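HIT family hydrolase (Legionella pneumophila subsp. pneumophila, PDB 6D6J) binds zinc and is probably a hydrolase of the histidine triad family, thought to act through a nucleotidyl-histidine intermediate. Local coordinates at residues P40-H45 / H109-R114; L46-K51 / A69-R74; A55-V60 / Y104-H109. All coordinates share one frame; numbering follows the deposited sequence.

In the fold
The three contacts lie in or beside the antiparallel sheet of a HIT domain, and each has a different chemistry. Interaction 1 pairs the neighbouring strands 44-50 and 108-112, with backbone bonds, a histidine pair and an arginine reaching a loop. It is partly buried and has exposed residues at one end. Interaction 2 lies deep, about 6 Å from the chain centre, and is wholly apolar packing of strand 44-50 on helix 62-81. Interaction 3 is also buried and joins loop 55-60 to the histidine triad segment near the zinc, beside the sheet. The segments of interactions 1 and 3 overlap at H109, which works only in the first contact. P50 O of interaction 2 accepts a hydrogen bond from H105 NE2 of interaction 3.

Interaction 1: P40-H45 / H109-R114; sequences PQAPTH and HLLGGR
H45 and H109 meet rim to rim, with H45 NE2 2.9 Å from H109 ND1. The hydrogen bond is nearly straight, and either nitrogen could be the donor. The ring planes are turned 53° apart. H45 CG stands anti to the backbone N (chi1 -174°), which brings it within 4.1 Å of L111 CD2. The ring is fixed from several sides. Q41 N donates to H45 ND1 in the ring plane, and L111 CD2 sits 3.9 Å from the ring centroid, over one face, as a CH-pi contact. This is the tight part of the contact.

Next to it the strands pair in antiparallel fashion. T44 and G112 form the hydrogen-bonded pair, T44 N to G112 O and G112 N to T44 O, both 3.0 Å. H45 and L111 are the non-hydrogen-bonded pair. A42 CB packs on L111 CB at 4.1 Å.

The end at P43, G113 and R114 is more exposed. P43 and G113 lie at the surface, and P43 CG approaches G113 O at 3.5 Å. The side chain of R114 crosses that of P43 at about a right angle. R114 NH2 donates to Q41 O at 2.9 Å, with the oxygen in the guanidinium plane. A water accepts from R114 NE and makes a weak bond to Q41 O. R114 NH1 forms a salt bridge with the terminal carboxylate of G121 of the second subunit.

H109 belongs to the predicted histidine triad motif, and its ring also meets that of H107, the predicted nucleophile. H45 thus stands one shell behind H107, where its bond to H109 would fix that ring. W118 of the second subunit packs against Q41, H45 and H109. Within the sheet, strand 108-112 lies between 44-50 and 89-95, and L110 packs on L78 and A79 of helix 62-81.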
# COMPACT_ATOMS: atom_id res chain seq x y z
N PRO B 40 9.52 5.54 14.38
CA PRO B 40 8.17 4.98 14.26
C PRO B 40 7.10 6.05 14.45
O PRO B 40 7.20 6.91 15.33
CB PRO B 40 8.13 3.93 15.39
CG PRO B 40 9.13 4.45 16.40
CD PRO B 40 10.24 5.00 15.54
N GLN B 41 6.08 5.98 13.61
CA GLN B 41 4.97 6.92 13.62
C GLN B 41 3.74 6.36 14.31
O GLN B 41 2.71 7.04 14.37
CB GLN B 41 4.63 7.32 12.18
CG GLN B 41 5.79 7.99 11.44
CD GLN B 41 6.24 9.25 12.11
OE1 GLN B 41 5.47 10.22 12.21
NE2 GLN B 41 7.48 9.27 12.56
N ALA B 42 3.82 5.12 14.78
CA ALA B 42 2.77 4.46 15.53
C ALA B 42 3.48 3.53 16.50
O ALA B 42 4.69 3.30 16.37
CB ALA B 42 1.85 3.67 14.58
N PRO B 43 2.76 2.97 17.47
CA PRO B 43 3.45 2.15 18.48
C PRO B 43 4.23 0.99 17.90
O PRO B 43 5.26 0.62 18.47
CB PRO B 43 2.32 1.75 19.45
CG PRO B 43 1.38 2.94 19.39
CD PRO B 43 1.37 3.27 17.90
N THR B 44 3.78 0.40 16.79
CA THR B 44 4.60 -0.50 15.98
C THR B 44 4.65 0.05 14.56
O THR B 44 3.61 0.36 13.97
CB THR B 44 4.04 -1.93 15.97
OG1 THR B 44 4.13 -2.48 17.28
CG2 THR B 44 4.80 -2.85 15.00
N HIS B 45 5.86 0.16 14.02
CA HIS B 45 6.04 0.67 12.66
C HIS B 45 7.15 -0.13 11.98
O HIS B 45 8.33 -0.02 12.34
CB HIS B 45 6.36 2.17 12.71
CG HIS B 45 6.42 2.85 11.38
ND1 HIS B 45 6.47 4.22 11.29
CD2 HIS B 45 6.50 2.37 10.12
CE1 HIS B 45 6.57 4.57 10.02
NE2 HIS B 45 6.57 3.47 9.28
N HIS B 109 5.25 0.54 4.35
CA HIS B 109 5.11 0.83 5.77
C HIS B 109 3.96 0.03 6.34
O HIS B 109 2.87 -0.01 5.75
CB HIS B 109 4.75 2.30 5.99
CG HIS B 109 5.79 3.27 5.54
ND1 HIS B 109 6.77 3.75 6.39
CD2 HIS B 109 5.96 3.90 4.36
CE1 HIS B 109 7.53 4.60 5.72
NE2 HIS B 109 7.05 4.72 4.50
N LEU B 110 4.18 -0.56 7.51
CA LEU B 110 3.15 -1.26 8.27
C LEU B 110 3.05 -0.56 9.62
O LEU B 110 4.01 -0.59 10.41
CB LEU B 110 3.52 -2.73 8.43
CG LEU B 110 2.81 -3.56 9.50
CD1 LEU B 110 1.30 -3.52 9.39
CD2 LEU B 110 3.32 -4.99 9.44
N LEU B 111 1.92 0.10 9.88
CA LEU B 111 1.73 0.91 11.08
C LEU B 111 0.56 0.38 11.89
O LEU B 111 -0.53 0.18 11.34
CB LEU B 111 1.41 2.37 10.71
CG LEU B 111 2.45 3.08 9.84
CD1 LEU B 111 1.97 3.19 8.40
CD2 LEU B 111 2.78 4.46 10.41
N GLY B 112 0.77 0.16 13.18
CA GLY B 112 -0.33 -0.26 14.02
C GLY B 112 -0.06 0.01 15.48
O GLY B 112 0.90 0.69 15.85
N GLY B 113 -0.95 -0.52 16.32
CA GLY B 113 -0.84 -0.37 17.76
C GLY B 113 -1.59 0.81 18.31
O GLY B 113 -1.54 1.04 19.52
N ARG B 114 -2.26 1.57 17.46
CA ARG B 114 -3.19 2.61 17.86
C ARG B 114 -4.22 2.74 16.75
O ARG B 114 -4.06 2.19 15.66
CB ARG B 114 -2.49 3.96 18.05
CG ARG B 114 -1.88 4.54 16.78
CD ARG B 114 -1.49 6.00 17.00
NE ARG B 114 -0.59 6.51 15.95
CZ ARG B 114 -1.00 7.02 14.78
NH1 ARG B 114 -2.29 7.06 14.48
NH2 ARG B 114 -0.11 7.47 13.91
O HOH W 1 1.61 7.24 17.59

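Interaction 2: L46-K51 / A69-R74; sequences LLIIPK and ANILIR
I48 and I71 join a strand of the HIT-fold sheet to the helix packed on it. The axes of strand 46-50 and helix 69-74 run 8.4 Å apart at closest approach and are roughly antiparallel, at 151°. The two isoleucine side chains slide past each other in opposite directions. Their CG2 methyls meet, I48 CG2 to I71 CG2, at 3.8 Å. In each residue CG2 is anti to the backbone N, the position from which the two methyls touch. R74 adds a marginal contact, its CG lying 4.4 Å from I48 CG2, while the end of its side chain leads away from the strand.

Further out, the groups are held by neighbours on both elements. I48 also touches A75 and L78 of helix 62-81 and L110 of strand 108-112, while I71 packs on L108 of that strand. I49 CB points away from the helix, and its side chain touches H107 and F35. P50 O accepts a hydrogen bond from the zinc ligand H105, which ties the end of the strand to the metal site. The same proline meets the helix through its ring: the tip of I71 packs against it, CD1 3.6 Å from P50 CD.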
# COMPACT_ATOMS: atom_id res chain seq x y z
N LEU B 46 6.76 -0.96 11.02
CA LEU B 46 7.68 -1.86 10.33
C LEU B 46 7.78 -1.46 8.87
O LEU B 46 6.87 -0.84 8.30
CB LEU B 46 7.21 -3.32 10.49
CG LEU B 46 7.05 -3.74 11.96
CD1 LEU B 46 6.36 -5.08 12.09
CD2 LEU B 46 8.38 -3.75 12.71
N LEU B 47 8.89 -1.84 8.25
CA LEU B 47 9.16 -1.60 6.84
C LEU B 47 9.41 -2.95 6.17
O LEU B 47 10.17 -3.77 6.70
CB LEU B 47 10.42 -0.74 6.68
CG LEU B 47 10.32 0.63 7.35
CD1 LEU B 47 11.66 1.36 7.34
CD2 LEU B 47 9.25 1.47 6.70
N ILE B 48 8.76 -3.18 5.03
CA ILE B 48 8.95 -4.41 4.26
C ILE B 48 9.54 -4.00 2.92
O ILE B 48 8.96 -3.17 2.21
CB ILE B 48 7.64 -5.22 4.09
CG1 ILE B 48 6.94 -5.52 5.44
CG2 ILE B 48 7.95 -6.54 3.38
CD1 ILE B 48 6.06 -4.43 6.00
N ILE B 49 10.71 -4.54 2.60
CA ILE B 49 11.46 -4.12 1.41
C ILE B 49 11.83 -5.31 0.54
O ILE B 49 12.04 -6.43 1.05
CB ILE B 49 12.73 -3.31 1.75
CG1 ILE B 49 13.84 -4.19 2.38
CG2 ILE B 49 12.38 -2.12 2.62
CD1 ILE B 49 15.19 -3.49 2.41
N PRO B 50 11.98 -5.12 -0.76
CA PRO B 50 12.71 -6.11 -1.56
C PRO B 50 14.20 -6.02 -1.25
O PRO B 50 14.73 -4.95 -0.96
CB PRO B 50 12.44 -5.65 -3.00
CG PRO B 50 12.32 -4.15 -2.91
CD PRO B 50 11.72 -3.87 -1.52
N LYS B 51 14.89 -7.16 -1.34
CA LYS B 51 16.35 -7.11 -1.31
C LYS B 51 16.91 -6.50 -2.59
O LYS B 51 17.93 -5.81 -2.56
CB LYS B 51 16.90 -8.51 -1.01
CG LYS B 51 16.60 -8.99 0.40
CD LYS B 51 17.11 -10.42 0.61
CE LYS B 51 17.09 -10.80 2.06
NZ LYS B 51 17.64 -12.18 2.25
N ALA B 69 3.72 -7.59 -5.09
CA ALA B 69 2.58 -8.21 -4.44
C ALA B 69 3.02 -9.06 -3.25
O ALA B 69 2.34 -9.10 -2.22
CB ALA B 69 1.82 -9.08 -5.45
N ASN B 70 4.17 -9.71 -3.37
CA ASN B 70 4.64 -10.57 -2.28
C ASN B 70 5.11 -9.75 -1.09
O ASN B 70 5.03 -10.22 0.05
CB ASN B 70 5.71 -11.52 -2.80
CG ASN B 70 5.12 -12.65 -3.60
OD1 ASN B 70 3.92 -12.92 -3.51
ND2 ASN B 70 5.93 -13.28 -4.42
N ILE B 71 5.58 -8.52 -1.32
CA ILE B 71 5.86 -7.61 -0.22
C ILE B 71 4.58 -7.30 0.55
O ILE B 71 4.56 -7.30 1.79
CB ILE B 71 6.54 -6.34 -0.77
CG1 ILE B 71 7.99 -6.67 -1.15
CG2 ILE B 71 6.46 -5.18 0.21
CD1 ILE B 71 8.63 -5.62 -2.03
N LEU B 72 3.48 -7.06 -0.18
CA LEU B 72 2.19 -6.81 0.45
C LEU B 72 1.69 -8.03 1.21
O LEU B 72 1.23 -7.92 2.35
CB LEU B 72 1.21 -6.37 -0.64
CG LEU B 72 -0.25 -6.21 -0.24
CD1 LEU B 72 -0.41 -5.23 0.90
CD2 LEU B 72 -1.06 -5.75 -1.44
N ILE B 73 1.80 -9.22 0.60
CA ILE B 73 1.39 -10.44 1.28
C ILE B 73 2.23 -10.66 2.54
O ILE B 73 1.71 -11.00 3.60
CB ILE B 73 1.46 -11.63 0.32
CG1 ILE B 73 0.40 -11.48 -0.78
CG2 ILE B 73 1.24 -12.95 1.07
CD1 ILE B 73 0.65 -12.35 -2.00
N ARG B 74 3.55 -10.45 2.45
CA ARG B 74 4.38 -10.60 3.63
C ARG B 74 3.98 -9.60 4.71
O ARG B 74 3.94 -9.95 5.90
CB ARG B 74 5.86 -10.49 3.29
CG ARG B 74 6.79 -10.58 4.52
CD ARG B 74 6.49 -11.81 5.39
NE ARG B 74 6.50 -13.04 4.61
CZ ARG B 74 6.20 -14.25 5.09
NH1 ARG B 74 5.80 -14.38 6.35
NH2 ARG B 74 6.25 -15.31 4.29

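Interaction 3: A55-V60 / Y104-H109; sequences ATINDV and YHIHLH. With ZN (zinc ion), chain G.
I106 fits its CG2 methyl, the main bump of the contact, against the backbone of T56. The hollow is formed by the T56-I57 peptide, with I57 CD1 farther off, 4.3 Å from I106 CG2. On the other branch, I106 CG1 stands between the backbone N and the carbonyl carbon (chi1 60°). Chi2 (173°) extends the chain, and CD1 ends beside V60 CG2 at 4.1 Å. The I106 and V60 side chains cross at about a right angle. I106 has two conformers. These fits hold for the one described, and its 3.3 Å approach of CG2 to T56 C is doubtful on that account.

A second fit lies at Y104. T56 CG2 is at the edge of the tyrosine ring, 3.7 Å from Y104 CD2, and the two side chains lie side by side, pointing the same way. A55 comes close through its backbone: its CA makes a CA-H...O contact with Y104 O at 3.3 Å.

Loop 55-60 is stiffened from within. T56 OG1 donates to D59 OD1 at 2.8 Å, from above the carboxylate plane.

The 104-109 segment carries the metal and predicted active-site histidines. H105 ND1 binds the zinc ion at 2.1 Å, and C11, C14 and H53 complete the site. H105 NE2 is hydrogen-bonded to P50 O, which sets the ring from its far nitrogen. H107 ND1 donates to H105 O at 2.7 Å, in the plane of both ring and carbonyl. That bond would fix the H107 ring. NE2 would then be left for the predicted tele-AMP-histidine intermediate, as in HIT relatives.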
# COMPACT_ATOMS: atom_id res chain seq x y z
N ALA B 55 13.97 1.77 -7.11
CA ALA B 55 13.97 3.09 -6.48
C ALA B 55 12.59 3.52 -6.00
O ALA B 55 12.44 4.00 -4.87
CB ALA B 55 14.54 4.15 -7.43
N THR B 56 11.58 3.43 -6.88
CA THR B 56 10.22 3.87 -6.56
C THR B 56 9.21 2.90 -7.15
O THR B 56 9.54 2.07 -8.02
CB THR B 56 9.89 5.27 -7.12
OG1 THR B 56 9.65 5.17 -8.53
CG2 THR B 56 10.99 6.29 -6.83
N ILE B 57 7.95 3.03 -6.72
CA ILE B 57 6.88 2.23 -7.31
C ILE B 57 6.81 2.44 -8.82
O ILE B 57 6.43 1.53 -9.55
CB ILE B 57 5.54 2.57 -6.63
CG1 ILE B 57 5.56 2.16 -5.14
CG2 ILE B 57 4.35 1.95 -7.38
CD1 ILE B 57 5.64 0.65 -4.89
N ASN B 58 7.16 3.64 -9.30
CA ASN B 58 7.10 3.89 -10.74
C ASN B 58 8.06 3.01 -11.52
O ASN B 58 7.88 2.84 -12.73
CB ASN B 58 7.43 5.35 -11.07
CG ASN B 58 6.46 6.32 -10.46
OD1 ASN B 58 5.28 6.03 -10.31
ND2 ASN B 58 6.96 7.48 -10.08
N ASP B 59 9.07 2.45 -10.86
CA ASP B 59 10.08 1.62 -11.50
C ASP B 59 9.75 0.14 -11.42
O ASP B 59 10.57 -0.67 -11.87
CB ASP B 59 11.44 1.93 -10.88
CG ASP B 59 11.73 3.41 -10.91
OD1 ASP B 59 11.86 4.04 -9.82
OD2 ASP B 59 11.72 3.96 -12.02
N VAL B 60 8.58 -0.22 -10.90
CA VAL B 60 8.14 -1.62 -10.87
C VAL B 60 7.38 -1.88 -12.16
O VAL B 60 6.27 -1.37 -12.36
CB VAL B 60 7.23 -1.90 -9.68
CG1 VAL B 60 6.75 -3.35 -9.70
CG2 VAL B 60 7.94 -1.58 -8.37
N TYR B 104 15.19 6.18 -1.45
CA TYR B 104 14.85 5.76 -2.81
C TYR B 104 15.16 4.28 -3.05
O TYR B 104 15.91 3.87 -3.93
CB TYR B 104 15.45 6.73 -3.85
CG TYR B 104 14.60 7.97 -3.86
CD1 TYR B 104 14.82 9.01 -2.95
CD2 TYR B 104 13.47 8.05 -4.67
CE1 TYR B 104 13.96 10.11 -2.90
CE2 TYR B 104 12.64 9.13 -4.64
CZ TYR B 104 12.88 10.16 -3.76
OH TYR B 104 12.01 11.22 -3.75
N HIS B 105 14.50 3.46 -2.21
CA HIS B 105 14.45 2.00 -2.33
C HIS B 105 13.06 1.65 -1.83
O HIS B 105 12.70 2.04 -0.72
CB HIS B 105 15.54 1.39 -1.45
CG HIS B 105 15.63 -0.11 -1.50
ND1 HIS B 105 16.83 -0.77 -1.70
CD2 HIS B 105 14.70 -1.08 -1.30
CE1 HIS B 105 16.63 -2.07 -1.64
NE2 HIS B 105 15.35 -2.29 -1.37
N ILE B 106 12.25 0.97 -2.65
CA ILE B 106 10.84 0.81 -2.29
C ILE B 106 10.70 0.14 -0.93
O ILE B 106 11.47 -0.74 -0.53
CB ILE B 106 10.01 0.11 -3.39
CG1 ILE B 106 10.53 -1.28 -3.70
CG2 ILE B 106 9.97 0.95 -4.64
CD1 ILE B 106 9.61 -2.04 -4.65
N HIS B 107 9.67 0.58 -0.20
CA HIS B 107 9.40 0.07 1.13
C HIS B 107 7.92 0.22 1.42
O HIS B 107 7.33 1.27 1.16
CB HIS B 107 10.24 0.77 2.21
CG HIS B 107 10.23 2.27 2.12
ND1 HIS B 107 10.93 2.96 1.16
CD2 HIS B 107 9.68 3.21 2.93
CE1 HIS B 107 10.78 4.26 1.35
NE2 HIS B 107 10.02 4.44 2.41
N LEU B 108 7.33 -0.83 1.95
CA LEU B 108 5.95 -0.78 2.42
C LEU B 108 5.97 -0.51 3.92
O LEU B 108 6.61 -1.24 4.69
CB LEU B 108 5.27 -2.12 2.13
CG LEU B 108 3.80 -2.25 2.53
CD1 LEU B 108 2.98 -1.13 1.90
CD2 LEU B 108 3.28 -3.60 2.05
N HIS B 109 5.25 0.54 4.35
CA HIS B 109 5.11 0.83 5.77
C HIS B 109 3.96 0.03 6.34
O HIS B 109 2.87 -0.01 5.75
CB HIS B 109 4.75 2.30 5.99
CG HIS B 109 5.79 3.27 5.54
ND1 HIS B 109 6.77 3.75 6.39
CD2 HIS B 109 5.96 3.90 4.36
CE1 HIS B 109 7.53 4.60 5.72
NE2 HIS B 109 7.05 4.72 4.50
ZN ZN G . 18.67 0.04 -2.28